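Local structure of centrosomal protein 120 (Oreochromis niloticus, 6EWH) at residues L131-K141 with V176-A184; F39-V47 with T166-V174. The protein is a centrosomal protein, represented here by its second C2 domain (C2B), and probably acts in centriole and basal-body assembly needed for cilia formation. The protein carries 1 engineered substitution. All coordinates share one frame; numbering follows the deposited sequence.

Interaction 1. Residues L131-K141 with V176-A184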
# COMPACT_ATOMS: atom_id res chain seq x y z
N LEU A 131 0.01 11.60 2.18
CA LEU A 131 1.46 11.57 2.27
C LEU A 131 2.06 12.82 1.66
O LEU A 131 2.97 13.44 2.24
CB LEU A 131 1.98 10.32 1.57
CG LEU A 131 3.49 10.26 1.39
CD1 LEU A 131 4.22 10.30 2.74
CD2 LEU A 131 3.87 9.01 0.61
N ALA A 132 1.58 13.21 0.48
CA ALA A 132 2.05 14.44 -0.15
C ALA A 132 1.85 15.63 0.78
O ALA A 132 2.71 16.52 0.86
CB ALA A 132 1.31 14.67 -1.47
N GLY A 133 0.73 15.66 1.50
CA GLY A 133 0.43 16.80 2.36
C GLY A 133 1.43 17.00 3.48
O GLY A 133 1.62 18.13 3.95
N ILE A 134 2.08 15.93 3.94
CA ILE A 134 3.06 16.03 5.00
C ILE A 134 4.50 15.96 4.48
O ILE A 134 5.44 15.92 5.28
CB ILE A 134 2.81 15.00 6.12
CG1 ILE A 134 2.85 13.58 5.54
CG2 ILE A 134 1.49 15.28 6.81
CD1 ILE A 134 3.22 12.53 6.55
N SER A 135 4.69 15.94 3.16
CA SER A 135 6.03 15.85 2.58
C SER A 135 6.61 17.26 2.45
O SER A 135 6.84 17.79 1.36
CB SER A 135 5.99 15.12 1.24
OG SER A 135 5.58 13.77 1.41
N THR A 136 6.86 17.87 3.61
CA THR A 136 7.18 19.28 3.69
C THR A 136 8.62 19.58 4.09
O THR A 136 8.96 20.76 4.25
CB THR A 136 6.24 19.97 4.69
OG1 THR A 136 6.33 19.30 5.96
CG2 THR A 136 4.80 19.94 4.19
N ASP A 137 9.47 18.57 4.27
CA ASP A 137 10.87 18.80 4.61
C ASP A 137 11.74 17.74 3.94
O ASP A 137 12.61 17.13 4.56
CB ASP A 137 11.08 18.85 6.12
CG ASP A 137 12.46 19.36 6.50
OD1 ASP A 137 13.06 20.12 5.70
OD2 ASP A 137 12.96 18.99 7.58
N LEU A 138 11.50 17.52 2.64
CA LEU A 138 12.14 16.42 1.93
C LEU A 138 13.63 16.61 1.74
O LEU A 138 14.33 15.63 1.46
CB LEU A 138 11.48 16.23 0.56
CG LEU A 138 10.08 15.62 0.63
CD1 LEU A 138 9.41 15.76 -0.73
CD2 LEU A 138 10.12 14.16 1.08
N ASP A 139 14.15 17.83 1.86
CA ASP A 139 15.60 17.97 1.78
C ASP A 139 16.29 17.35 2.99
O ASP A 139 17.47 17.01 2.90
CB ASP A 139 15.99 19.44 1.69
CG ASP A 139 15.54 20.09 0.40
OD1 ASP A 139 15.11 19.38 -0.53
OD2 ASP A 139 15.65 21.33 0.32
N ASN A 140 15.57 17.21 4.10
CA ASN A 140 16.17 16.78 5.35
C ASN A 140 15.62 15.48 5.91
O ASN A 140 16.36 14.76 6.58
CB ASN A 140 16.03 17.88 6.42
CG ASN A 140 16.72 19.17 6.02
OD1 ASN A 140 17.95 19.21 5.91
ND2 ASN A 140 15.94 20.21 5.77
N LYS A 141 14.36 15.15 5.66
CA LYS A 141 13.83 13.94 6.28
C LYS A 141 12.80 13.27 5.38
O LYS A 141 12.15 13.92 4.55
CB LYS A 141 13.25 14.20 7.68
CG LYS A 141 12.21 15.29 7.77
CD LYS A 141 11.71 15.40 9.20
CE LYS A 141 10.68 16.50 9.35
NZ LYS A 141 10.13 16.54 10.74
N VAL A 176 3.37 4.25 4.32
CA VAL A 176 3.78 4.77 3.02
C VAL A 176 4.76 5.90 3.27
O VAL A 176 4.51 6.77 4.11
CB VAL A 176 2.58 5.24 2.17
CG1 VAL A 176 1.68 4.06 1.83
CG2 VAL A 176 1.79 6.33 2.89
N THR A 177 5.88 5.88 2.54
CA THR A 177 6.96 6.83 2.79
C THR A 177 7.47 7.43 1.49
O THR A 177 7.56 6.74 0.47
CB THR A 177 8.12 6.12 3.52
OG1 THR A 177 7.70 5.75 4.84
CG2 THR A 177 9.37 7.01 3.64
N LEU A 178 7.77 8.72 1.52
CA LEU A 178 8.44 9.40 0.41
C LEU A 178 9.72 10.02 0.95
O LEU A 178 9.71 10.65 2.01
CB LEU A 178 7.54 10.48 -0.17
CG LEU A 178 8.15 11.30 -1.31
CD1 LEU A 178 8.38 10.44 -2.56
CD2 LEU A 178 7.29 12.50 -1.64
N ARG A 179 10.83 9.83 0.23
CA ARG A 179 12.08 10.46 0.66
C ARG A 179 12.94 10.74 -0.56
O ARG A 179 12.83 10.06 -1.58
CB ARG A 179 12.84 9.58 1.65
CG ARG A 179 13.26 8.24 1.08
CD ARG A 179 13.87 7.35 2.15
NE ARG A 179 14.27 6.06 1.60
CZ ARG A 179 15.38 5.85 0.90
NH1 ARG A 179 16.23 6.84 0.66
NH2 ARG A 179 15.64 4.64 0.43
N ARG A 180 13.82 11.73 -0.43
CA ARG A 180 14.92 11.85 -1.38
C ARG A 180 15.78 10.61 -1.27
O ARG A 180 15.96 10.05 -0.18
CB ARG A 180 15.76 13.08 -1.08
CG ARG A 180 15.11 14.39 -1.50
CD ARG A 180 16.12 15.53 -1.34
NE ARG A 180 15.62 16.85 -1.73
CZ ARG A 180 15.54 17.29 -2.99
NH1 ARG A 180 15.91 16.50 -3.99
NH2 ARG A 180 15.10 18.51 -3.24
N GLU A 181 16.30 10.15 -2.40
CA GLU A 181 17.04 8.90 -2.40
C GLU A 181 18.26 8.98 -1.50
O GLU A 181 18.62 7.98 -0.86
CB GLU A 181 17.44 8.55 -3.83
CG GLU A 181 18.10 7.19 -3.94
CD GLU A 181 18.06 6.67 -5.34
OE1 GLU A 181 18.77 7.22 -6.20
OE2 GLU A 181 17.29 5.71 -5.58
N GLU A 182 18.89 10.15 -1.41
CA GLU A 182 20.06 10.33 -0.57
C GLU A 182 19.73 10.60 0.90
O GLU A 182 20.66 10.72 1.71
CB GLU A 182 20.95 11.44 -1.14
CG GLU A 182 20.42 12.85 -0.96
CD GLU A 182 19.48 13.29 -2.07
OE1 GLU A 182 18.97 12.42 -2.81
OE2 GLU A 182 19.25 14.52 -2.20
N VAL A 183 18.46 10.69 1.26
CA VAL A 183 18.04 10.90 2.65
C VAL A 183 17.63 9.55 3.21
O VAL A 183 16.63 8.97 2.77
CB VAL A 183 16.91 11.94 2.75
CG1 VAL A 183 16.37 12.00 4.17
CG2 VAL A 183 17.42 13.30 2.32
N ALA A 184 18.40 9.05 4.17
CA ALA A 184 18.16 7.74 4.73
C ALA A 184 16.84 7.70 5.48
O ALA A 184 16.42 8.67 6.11
CB ALA A 184 19.29 7.36 5.69
O HOH W 1 13.54 13.11 2.03
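Leu-138 crosses Leu-178 at about a right angle: Leu-138 CD1 meets Leu-178 CD2 at 4.0 Å, while Leu-138 CD2 lies 3.7 Å from Leu-178 O. Leu-131, its CG anti to the backbone N (chi1 170°), reaches the same strand from the helix end, its CD2 4.0 Å from Leu-178 CB and near Val-176 CG2. Ser-135 OG, facing Leu-178 CD2, donates to Leu-131 O (2.8 Å) from above the carbonyl plane, on the face opposite Ile-134 N, giving this helix-end oxygen two donors. Arg-180, extended from CG to NE, passes Leu-138 O with CG and CD, each 3.3 Å away, and grips one oxygen side-on: NE and NH2 both donate to Asp-139 OD1 at 2.8 Å, with carboxylate and guanidinium planes 36° apart. Lys-97 pairs with Asp-139 OD2 and Asp-29 with Arg-180 NH1, giving each charge a second partner. A water joins Arg-180 N to Leu-138 O. Val-183, in the type I turn after the strand, sets CG1 against Lys-141 CA. Helix 128-133 and its loop cross from strand 119-126 of the four-stranded sheet to strand 143-150 of the six-stranded one, a connection between the two sheets of the C2 beta-sandwich packed here on strand 171-180.

Interaction 2. Residues F39-V47 with T166-V174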
# COMPACT_ATOMS: atom_id res chain seq x y z
N PHE A 39 1.60 -5.64 9.52
CA PHE A 39 0.92 -6.60 10.38
C PHE A 39 -0.55 -6.57 10.01
O PHE A 39 -1.00 -5.69 9.27
CB PHE A 39 1.09 -6.26 11.86
CG PHE A 39 0.39 -4.99 12.27
CD1 PHE A 39 1.03 -3.77 12.20
CD2 PHE A 39 -0.93 -5.02 12.73
CE1 PHE A 39 0.39 -2.60 12.58
CE2 PHE A 39 -1.58 -3.85 13.09
CZ PHE A 39 -0.91 -2.64 13.02
N ALA A 40 -1.31 -7.53 10.55
CA ALA A 40 -2.75 -7.57 10.32
C ALA A 40 -3.41 -8.27 11.49
O ALA A 40 -2.79 -9.06 12.20
CB ALA A 40 -3.10 -8.30 9.03
N THR A 41 -4.70 -7.98 11.68
CA THR A 41 -5.48 -8.73 12.64
C THR A 41 -6.93 -8.79 12.20
O THR A 41 -7.39 -8.05 11.33
CB THR A 41 -5.31 -8.25 14.09
OG1 THR A 41 -5.90 -9.20 14.99
CG2 THR A 41 -5.98 -6.91 14.30
N LYS A 42 -7.64 -9.77 12.78
CA LYS A 42 -9.07 -10.02 12.52
C LYS A 42 -9.37 -10.33 11.05
O LYS A 42 -10.49 -10.12 10.59
CB LYS A 42 -9.97 -8.90 13.04
CG LYS A 42 -9.81 -8.62 14.52
CD LYS A 42 -10.20 -9.83 15.37
CE LYS A 42 -10.02 -9.55 16.85
NZ LYS A 42 -10.32 -10.74 17.68
N LEU A 43 -8.38 -10.85 10.31
CA LEU A 43 -8.61 -11.14 8.90
C LEU A 43 -9.64 -12.25 8.69
O LEU A 43 -10.25 -12.31 7.61
CB LEU A 43 -7.30 -11.51 8.21
CG LEU A 43 -6.20 -10.46 8.23
CD1 LEU A 43 -5.03 -10.96 7.39
CD2 LEU A 43 -6.69 -9.09 7.73
N GLU A 44 -9.85 -13.11 9.68
CA GLU A 44 -10.76 -14.23 9.50
C GLU A 44 -12.19 -13.78 9.24
O GLU A 44 -12.97 -14.54 8.66
CB GLU A 44 -10.71 -15.17 10.71
CG GLU A 44 -11.36 -14.61 11.97
CD GLU A 44 -10.44 -13.72 12.79
OE1 GLU A 44 -9.31 -13.45 12.34
OE2 GLU A 44 -10.84 -13.31 13.89
N GLN A 45 -12.53 -12.54 9.61
CA GLN A 45 -13.87 -12.03 9.31
C GLN A 45 -14.12 -11.94 7.81
O GLN A 45 -15.28 -11.86 7.40
CB GLN A 45 -14.05 -10.63 9.89
CG GLN A 45 -13.98 -10.55 11.38
CD GLN A 45 -14.22 -9.15 11.87
OE1 GLN A 45 -14.70 -8.30 11.11
NE2 GLN A 45 -13.89 -8.88 13.12
N LEU A 46 -13.07 -11.91 7.00
CA LEU A 46 -13.19 -11.78 5.55
C LEU A 46 -13.39 -13.12 4.85
O LEU A 46 -13.54 -13.15 3.62
CB LEU A 46 -11.95 -11.09 4.99
CG LEU A 46 -11.74 -9.68 5.55
CD1 LEU A 46 -10.41 -9.12 5.05
CD2 LEU A 46 -12.88 -8.75 5.16
N VAL A 47 -13.40 -14.23 5.58
CA VAL A 47 -13.62 -15.55 5.00
C VAL A 47 -14.91 -16.11 5.59
O VAL A 47 -15.02 -16.24 6.81
CB VAL A 47 -12.42 -16.48 5.27
CG1 VAL A 47 -12.73 -17.89 4.81
CG2 VAL A 47 -11.21 -15.96 4.52
N THR A 166 -18.71 -3.53 20.76
CA THR A 166 -17.53 -3.15 20.01
C THR A 166 -17.41 -4.04 18.78
O THR A 166 -18.03 -5.11 18.70
CB THR A 166 -16.27 -3.25 20.87
OG1 THR A 166 -16.10 -4.60 21.30
CG2 THR A 166 -16.41 -2.35 22.10
N ASP A 167 -16.62 -3.58 17.82
CA ASP A 167 -16.61 -4.18 16.49
C ASP A 167 -15.16 -4.17 16.01
O ASP A 167 -14.75 -3.33 15.20
CB ASP A 167 -17.55 -3.40 15.55
CG ASP A 167 -17.79 -4.12 14.24
OD1 ASP A 167 -17.23 -5.22 14.04
OD2 ASP A 167 -18.55 -3.58 13.41
N LEU A 168 -14.37 -5.12 16.52
CA LEU A 168 -13.00 -5.29 16.05
C LEU A 168 -13.04 -5.77 14.60
O LEU A 168 -13.57 -6.85 14.32
CB LEU A 168 -12.27 -6.30 16.94
CG LEU A 168 -12.21 -5.98 18.44
CD1 LEU A 168 -11.49 -7.08 19.21
CD2 LEU A 168 -11.55 -4.63 18.67
N GLN A 169 -12.51 -4.97 13.69
CA GLN A 169 -12.63 -5.24 12.27
C GLN A 169 -11.29 -5.64 11.67
O GLN A 169 -10.24 -5.48 12.31
CB GLN A 169 -13.23 -4.03 11.53
CG GLN A 169 -14.77 -4.12 11.42
CD GLN A 169 -15.39 -3.23 10.34
OE1 GLN A 169 -15.45 -3.59 9.16
NE2 GLN A 169 -15.89 -2.07 10.75
N PRO A 170 -11.28 -6.22 10.47
CA PRO A 170 -10.01 -6.59 9.84
C PRO A 170 -9.16 -5.36 9.59
O PRO A 170 -9.62 -4.37 9.01
CB PRO A 170 -10.43 -7.24 8.52
CG PRO A 170 -11.84 -7.58 8.67
CD PRO A 170 -12.42 -6.58 9.60
N THR A 171 -7.91 -5.43 10.01
CA THR A 171 -7.04 -4.28 10.05
C THR A 171 -5.70 -4.67 9.44
O THR A 171 -5.22 -5.78 9.67
CB THR A 171 -6.86 -3.89 11.52
OG1 THR A 171 -8.15 -3.58 12.08
CG2 THR A 171 -5.94 -2.72 11.66
N LEU A 172 -5.12 -3.75 8.68
CA LEU A 172 -3.80 -3.94 8.07
C LEU A 172 -2.94 -2.74 8.42
O LEU A 172 -3.29 -1.60 8.10
CB LEU A 172 -3.93 -4.03 6.54
CG LEU A 172 -2.63 -4.29 5.78
CD1 LEU A 172 -2.08 -5.65 6.17
CD2 LEU A 172 -2.87 -4.23 4.29
N GLY A 173 -1.81 -2.98 9.08
CA GLY A 173 -0.87 -1.91 9.34
C GLY A 173 -0.05 -1.59 8.10
O GLY A 173 0.60 -2.48 7.55
N VAL A 174 -0.12 -0.35 7.62
CA VAL A 174 0.60 0.07 6.42
C VAL A 174 1.37 1.35 6.71
O VAL A 174 0.86 2.26 7.36
CB VAL A 174 -0.37 0.32 5.24
CG1 VAL A 174 0.39 0.67 3.97
CG2 VAL A 174 -1.26 -0.89 5.01
O HOH W 2 -16.52 -6.77 11.67
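Antiparallel strand pairing, continued by a proline-centred loop contact, joins residues 39-47 to 166-174 between two inner strands of the six-stranded sheet of this C2 domain, where strand 29-41 ends and 171-180 begins. The axes of strands 39-41 and 171-174 are 166° apart in direction. Thr-41 and Thr-171 form a hydrogen-bonded pair, Thr-41 N to Thr-171 O and Thr-171 N to Thr-41 O, each 3.0 Å. Ala-40 and Leu-172 make the neighbouring non-hydrogen-bonded pair, in which Ala-40 CB meets Leu-172 CD1. Gly-173 N donates to Phe-39 O. The Phe-39 ring lays one face over Gly-173 CA, 3.9 Å from the centroid, a CH-pi contact. A chi1 of 67°, which sets CG between the backbone N and carbonyl carbon, swings the ring over the glycine, where any CB would clash with CE1. On the face of the sheet that carries Phe-39, Thr-41 and Thr-171 stand side by side, and Thr-171 OG1 turns back to Gln-169 O. Beyond the strands, Pro-170 fits against the 3-10 segment: its CG is 3.8 Å from Leu-46 CG, and its CB also touches Leu-43 CD2. Gln-45 crosses the proline ring, its NE2 in a very short bond to Leu-168 O whose geometry is doubtful. Lys-42 bends at chi2 (-63°) and lays CE 3.7 Å from Leu-168 CD1, with CB near Gln-169 O. Cutting the side chain back to an alanine here removes the methylenes beside Leu-168, whose side chain is likely to be left freer to turn. Strand 143-150 flanks 171-174 on its other edge, Thr-171 touching Ala-148 and Ile-150, while Leu-46 and Leu-172 reach strand 110-116 of the second sheet through Leu-114 and Ile-112.

Both interactions use strand 171-180, one at each end, with centres about 29 Å apart on opposite sides of the domain's centre. Each is partly buried, mixing apolar residues with exposed rims, but they hold this strand differently. Interaction 2 is chiefly main-chain pairing of two neighbouring strands within the sheet, where bonds to strand 29-41 set the register and a proline and a glycine shape the fit. Interaction 1 instead packs helix 128-133 and its following loop onto the strand: leucine side chains carry the inner part, and an ion pair with a bridging water holds the outer part. Strand 29-41 also neighbours interaction 1, supplying Leu-33 and Phe-31, so the same two sheet strands underlie both ends.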